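Local coordinates for protein geranyltranstransferase (Marinomonas sp. MED121, PDB 4F62) that probably catalyses the head-to-tail condensation of allylic diphosphates with isopentenyl diphosphate, as an all-helical polyprenyl synthase of the farnesyl-diphosphate synthase type, at residues T12-D17 / K46-M51; P50-Y54 / T67-A71. All coordinates share one frame; numbering follows the deposited sequence.

Contact 1. Residues T12-D17 / K46-M51; sequences TQSRVD and KRIRPM
In this all-helical isoprenoid synthase fold, the N-terminal helix 5-23 lies against the start of helix 48-60, where Arg-47, the N-cap residue, reaches back to Asp-17. The grip is side-on: NE of Arg-47 lies 2.8 Å from OD1 of Asp-17 and NH2 of Arg-47 lies 2.9 Å from that same oxygen, so one carboxylate atom takes both bonds. OD1 receives NE on its syn lone pair but NH2 from above the carboxylate plane, consistent with the 83° between carboxylate and guanidinium planes. A bend at chi2 (-55°) lets the arginine chain turn past Gln-13, whose CG rests 3.8 Å from CG of Arg-47. Beyond CG, Gln-13 runs extended, and its NE2 donates to the backbone O of Lys-46 at 2.8 Å, from above the carbonyl plane. Val-16 sets both methyls against the CB–CG edge of Pro-50, CG1 3.9 Å from CB of Pro-50, the two side chains crossing at about a right angle. The hydroxyl of Thr-12 bonds back to Phe-8 O in its own helix while lying beside CG of Met-51. Since Arg-47 also bridges to Glu-75 through NH1 and bonds Leu-41 O through NH2, its buried charge is shared between two carboxylates and probably well compensated.

Contact 2. Residues P50-Y54 / T67-A71; sequences PMLTY and TDASA
The Tyr-54 ring reaches from segment 50-54 of helix 48-60 to segment 67-71 of helix 65-86 and meets three residues there in different ways. Its hydroxyl donates to OD1 of Asp-68 over 2.6 Å, a short bond that uses the anti lone pair, on the side away from the other carboxylate oxygen. OD1 lies at the ring's edge, in its plane, whereas the carboxylate itself is turned 71° from the ring. With CG anti to the carbonyl carbon (chi1 -71°), the tyrosine side chain leaves its helix beside the backbone N, and this direction carries the phenol across to Asp-68. Two methyl groups approach obliquely from the same side of the ring plane: CG2 of Thr-67 is 3.7 Å from CD1 of Tyr-54, and CB of Ala-71 is 3.8 Å from CE2 of Tyr-54. A phenylalanine here would probably keep these methyl contacts but leave OD1 of Asp-68 without its phenol donor and the ring without the bond that ties down its end.

Thr-53 points its CB toward the facing helix, and its CG2, anti to the backbone N, lies 3.9 Å from CB of Ser-70 and 4.0 Å from CG2 of Thr-67. Its hydroxyl turns back to Arg-49 O. Ala-71 lets the backbones close in, its CA only 4.3 Å from CA of Pro-50. The axes of the two short segments run roughly antiparallel, at 154°, and approach to 9.1 Å, with all seven touching residues buried. Around this pair, helix 5-23 covers Tyr-54; Met-191 of helix 170-194 meets Ser-70, and Leu-286 of helix 281-291 touches Met-51 and Leu-52.

Both contacts use helix 48-60, sharing Pro-50 and Met-51, and their centres are about 7 Å apart. Contact 2 is wholly buried and mostly apolar, with one phenol-carboxylate bond; contact 1 is also largely buried but includes exposed Lys-46 and partly exposed Gln-13 and Asp-17, and relies more on charge and on a side-chain bond to a backbone carbonyl. Three helices therefore meet here, 5-23 and 65-86 both packing on 48-60. Direct evidence that the contacts join is the salt bridge from NE of Arg-15 to OD1 of Asp-68, 2.8 Å, which gives OD1 a second partner besides the phenol, and CB of Thr-12 lying 3.6 Å from CD2 of Tyr-54.

Contact 1. Residues T12-D17 / K46-M51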
loop_
_atom_site.group_PDB
_atom_site.type_symbol
_atom_site.label_atom_id
_atom_site.label_comp_id
_atom_site.label_asym_id
_atom_site.label_seq_id
_atom_site.Cartn_x
_atom_site.Cartn_y
_atom_site.Cartn_z
ATOM N N THR A 12 4.858 3.371 25.056
ATOM C CA THR A 12 4.369 3.096 23.707
ATOM C C THR A 12 5.356 3.487 22.607
ATOM O O THR A 12 5.449 2.816 21.577
ATOM C CB THR A 12 2.994 3.759 23.450
ATOM O OG1 THR A 12 3.100 5.157 23.696
ATOM C CG2 THR A 12 1.960 3.189 24.398
ATOM N N GLN A 13 6.059 4.595 22.801
ATOM C CA GLN A 13 7.097 4.994 21.856
ATOM C C GLN A 13 8.214 3.941 21.785
ATOM O O GLN A 13 8.603 3.537 20.699
ATOM C CB GLN A 13 7.651 6.387 22.215
ATOM C CG GLN A 13 6.677 7.530 21.858
ATOM C CD GLN A 13 6.984 8.861 22.561
ATOM O OE1 GLN A 13 7.883 8.954 23.411
ATOM N NE2 GLN A 13 6.220 9.896 22.210
ATOM N N SER A 14 8.728 3.514 22.942
ATOM C CA SER A 14 9.718 2.438 22.987
ATOM C C SER A 14 9.152 1.177 22.335
ATOM O O SER A 14 9.820 0.515 21.536
ATOM C CB SER A 14 10.127 2.124 24.424
ATOM O OG SER A 14 10.682 3.275 25.039
ATOM N N ARG A 15 7.908 0.858 22.669
ATOM C CA ARG A 15 7.294 -0.359 22.163
ATOM C C ARG A 15 7.143 -0.343 20.639
ATOM O O ARG A 15 7.545 -1.304 19.963
ATOM C CB ARG A 15 5.947 -0.636 22.856
ATOM C CG ARG A 15 5.326 -1.968 22.449
ATOM C CD ARG A 15 4.109 -2.360 23.276
ATOM N NE ARG A 15 3.480 -3.546 22.695
ATOM C CZ ARG A 15 2.922 -4.530 23.392
ATOM N NH1 ARG A 15 2.894 -4.477 24.713
ATOM N NH2 ARG A 15 2.393 -5.573 22.757
ATOM N N VAL A 16 6.584 0.728 20.074
ATOM C CA VAL A 16 6.390 0.731 18.620
ATOM C C VAL A 16 7.723 0.838 17.870
ATOM O O VAL A 16 7.882 0.255 16.797
ATOM C CB VAL A 16 5.344 1.783 18.134
ATOM C CG1 VAL A 16 5.893 3.212 18.229
ATOM C CG2 VAL A 16 4.889 1.475 16.701
ATOM N N ASP A 17 8.681 1.565 18.442
ATOM C CA ASP A 17 9.987 1.728 17.812
ATOM C C ASP A 17 10.766 0.411 17.708
ATOM O O ASP A 17 11.294 0.083 16.649
ATOM C CB ASP A 17 10.822 2.779 18.547
ATOM C CG ASP A 17 10.326 4.203 18.292
ATOM O OD1 ASP A 17 9.382 4.376 17.488
ATOM O OD2 ASP A 17 10.892 5.139 18.894
ATOM N N LYS A 46 6.659 11.957 17.297
ATOM C CA LYS A 46 6.145 11.647 18.640
ATOM C C LYS A 46 5.234 10.406 18.760
ATOM O O LYS A 46 4.790 10.063 19.865
ATOM C CB LYS A 46 5.467 12.878 19.252
ATOM C CG LYS A 46 6.430 14.032 19.547
ATOM C CD LYS A 46 7.648 13.549 20.346
ATOM C CE LYS A 46 8.535 14.703 20.809
ATOM N NZ LYS A 46 7.949 15.452 21.962
ATOM N N ARG A 47 4.981 9.731 17.638
ATOM C CA ARG A 47 4.182 8.492 17.616
ATOM C C ARG A 47 2.753 8.652 18.158
ATOM O O ARG A 47 2.230 7.757 18.839
ATOM C CB ARG A 47 4.883 7.371 18.401
ATOM C CG ARG A 47 6.343 7.197 18.091
ATOM C CD ARG A 47 6.555 6.998 16.607
ATOM N NE ARG A 47 7.875 6.430 16.348
ATOM C CZ ARG A 47 8.523 6.518 15.190
ATOM N NH1 ARG A 47 7.981 7.170 14.167
ATOM N NH2 ARG A 47 9.720 5.959 15.059
ATOM N N ILE A 48 2.135 9.792 17.866
ATOM C CA ILE A 48 0.769 10.068 18.295
ATOM C C ILE A 48 -0.181 8.948 17.886
ATOM O O ILE A 48 -1.009 8.487 18.677
ATOM C CB ILE A 48 0.253 11.343 17.636
ATOM C CG1 ILE A 48 1.079 12.543 18.090
ATOM C CG2 ILE A 48 -1.210 11.533 17.937
ATOM C CD1 ILE A 48 1.081 12.735 19.548
ATOM N N ARG A 49 -0.063 8.503 16.644
ATOM C CA ARG A 49 -0.973 7.469 16.159
ATOM C C ARG A 49 -0.755 6.110 16.836
ATOM O O ARG A 49 -1.719 5.468 17.266
ATOM C CB ARG A 49 -0.960 7.410 14.621
ATOM C CG ARG A 49 -1.553 8.704 14.022
ATOM C CD ARG A 49 -1.134 8.971 12.572
ATOM N NE ARG A 49 -1.463 10.349 12.174
ATOM C CZ ARG A 49 -0.780 11.429 12.553
ATOM N NH1 ARG A 49 0.280 11.304 13.349
ATOM N NH2 ARG A 49 -1.153 12.634 12.136
ATOM N N PRO A 50 0.506 5.656 16.941
ATOM C CA PRO A 50 0.688 4.499 17.831
ATOM C C PRO A 50 0.144 4.700 19.257
ATOM O O PRO A 50 -0.535 3.797 19.760
ATOM C CB PRO A 50 2.207 4.315 17.845
ATOM C CG PRO A 50 2.594 4.678 16.424
ATOM C CD PRO A 50 1.694 5.885 16.095
ATOM N N MET A 51 0.412 5.836 19.893
ATOM C CA MET A 51 -0.101 6.060 21.245
ATOM C C MET A 51 -1.625 5.902 21.336
ATOM O O MET A 51 -2.128 5.246 22.241
ATOM C CB MET A 51 0.348 7.424 21.794
ATOM C CG MET A 51 1.852 7.496 22.016
ATOM S SD MET A 51 2.420 8.929 22.957
ATOM C CE MET A 51 2.049 10.234 21.795
#

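Contact 2. Residues P50-Y54 / T67-A71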
loop_
_atom_site.group_PDB
_atom_site.type_symbol
_atom_site.label_atom_id
_atom_site.label_comp_id
_atom_site.label_asym_id
_atom_site.label_seq_id
_atom_site.Cartn_x
_atom_site.Cartn_y
_atom_site.Cartn_z
ATOM N N PRO A 50 0.506 5.656 16.941
ATOM C CA PRO A 50 0.688 4.499 17.831
ATOM C C PRO A 50 0.144 4.700 19.257
ATOM O O PRO A 50 -0.535 3.797 19.760
ATOM C CB PRO A 50 2.207 4.315 17.845
ATOM C CG PRO A 50 2.594 4.678 16.424
ATOM C CD PRO A 50 1.694 5.885 16.095
ATOM N N MET A 51 0.412 5.836 19.893
ATOM C CA MET A 51 -0.101 6.060 21.245
ATOM C C MET A 51 -1.625 5.902 21.336
ATOM O O MET A 51 -2.128 5.246 22.241
ATOM C CB MET A 51 0.348 7.424 21.794
ATOM C CG MET A 51 1.852 7.496 22.016
ATOM S SD MET A 51 2.420 8.929 22.957
ATOM C CE MET A 51 2.049 10.234 21.795
ATOM N N LEU A 52 -2.354 6.492 20.391
ATOM C CA LEU A 52 -3.807 6.344 20.347
ATOM C C LEU A 52 -4.213 4.886 20.173
ATOM O O LEU A 52 -5.184 4.433 20.774
ATOM C CB LEU A 52 -4.394 7.147 19.182
ATOM C CG LEU A 52 -4.415 8.667 19.348
ATOM C CD1 LEU A 52 -4.794 9.307 18.016
ATOM C CD2 LEU A 52 -5.392 9.081 20.456
ATOM N N THR A 53 -3.482 4.157 19.335
ATOM C CA THR A 53 -3.794 2.752 19.072
ATOM C C THR A 53 -3.662 1.913 20.339
ATOM O O THR A 53 -4.562 1.136 20.692
ATOM C CB THR A 53 -2.876 2.181 17.980
ATOM O OG1 THR A 53 -2.905 3.060 16.847
ATOM C CG2 THR A 53 -3.339 0.774 17.541
ATOM N N TYR A 54 -2.544 2.073 21.038
ATOM C CA TYR A 54 -2.332 1.297 22.253
ATOM C C TYR A 54 -3.323 1.717 23.332
ATOM O O TYR A 54 -3.769 0.877 24.118
ATOM C CB TYR A 54 -0.906 1.468 22.773
ATOM C CG TYR A 54 0.151 0.800 21.925
ATOM C CD1 TYR A 54 0.192 -0.588 21.791
ATOM C CD2 TYR A 54 1.129 1.550 21.280
ATOM C CE1 TYR A 54 1.173 -1.210 21.017
ATOM C CE2 TYR A 54 2.118 0.936 20.506
ATOM C CZ TYR A 54 2.138 -0.437 20.382
ATOM O OH TYR A 54 3.122 -1.035 19.625
ATOM N N THR A 67 -2.280 -5.278 17.837
ATOM C CA THR A 67 -2.214 -3.865 18.223
ATOM C C THR A 67 -0.860 -3.302 17.804
ATOM O O THR A 67 -0.756 -2.174 17.296
ATOM C CB THR A 67 -2.346 -3.673 19.746
ATOM O OG1 THR A 67 -3.413 -4.482 20.256
ATOM C CG2 THR A 67 -2.615 -2.219 20.062
ATOM N N ASP A 68 0.190 -4.086 18.059
ATOM C CA ASP A 68 1.530 -3.758 17.566
ATOM C C ASP A 68 1.542 -3.601 16.049
ATOM O O ASP A 68 2.074 -2.617 15.525
ATOM C CB ASP A 68 2.543 -4.836 17.971
ATOM C CG ASP A 68 2.974 -4.715 19.415
ATOM O OD1 ASP A 68 3.085 -3.570 19.917
ATOM O OD2 ASP A 68 3.188 -5.763 20.051
ATOM N N ALA A 69 0.955 -4.567 15.343
ATOM C CA ALA A 69 0.901 -4.488 13.881
ATOM C C ALA A 69 0.156 -3.239 13.405
ATOM O O ALA A 69 0.575 -2.558 12.456
ATOM C CB ALA A 69 0.267 -5.754 13.303
ATOM N N SER A 70 -0.943 -2.906 14.072
ATOM C CA SER A 70 -1.704 -1.705 13.690
ATOM C C SER A 70 -0.942 -0.419 13.957
ATOM O O SER A 70 -0.913 0.499 13.110
ATOM C CB SER A 70 -3.036 -1.654 14.445
ATOM O OG SER A 70 -3.816 -2.814 14.179
ATOM N N ALA A 71 -0.356 -0.333 15.153
ATOM C CA ALA A 71 0.328 0.886 15.547
ATOM C C ALA A 71 1.467 1.110 14.578
ATOM O O ALA A 71 1.670 2.222 14.097
ATOM C CB ALA A 71 0.855 0.770 16.978
#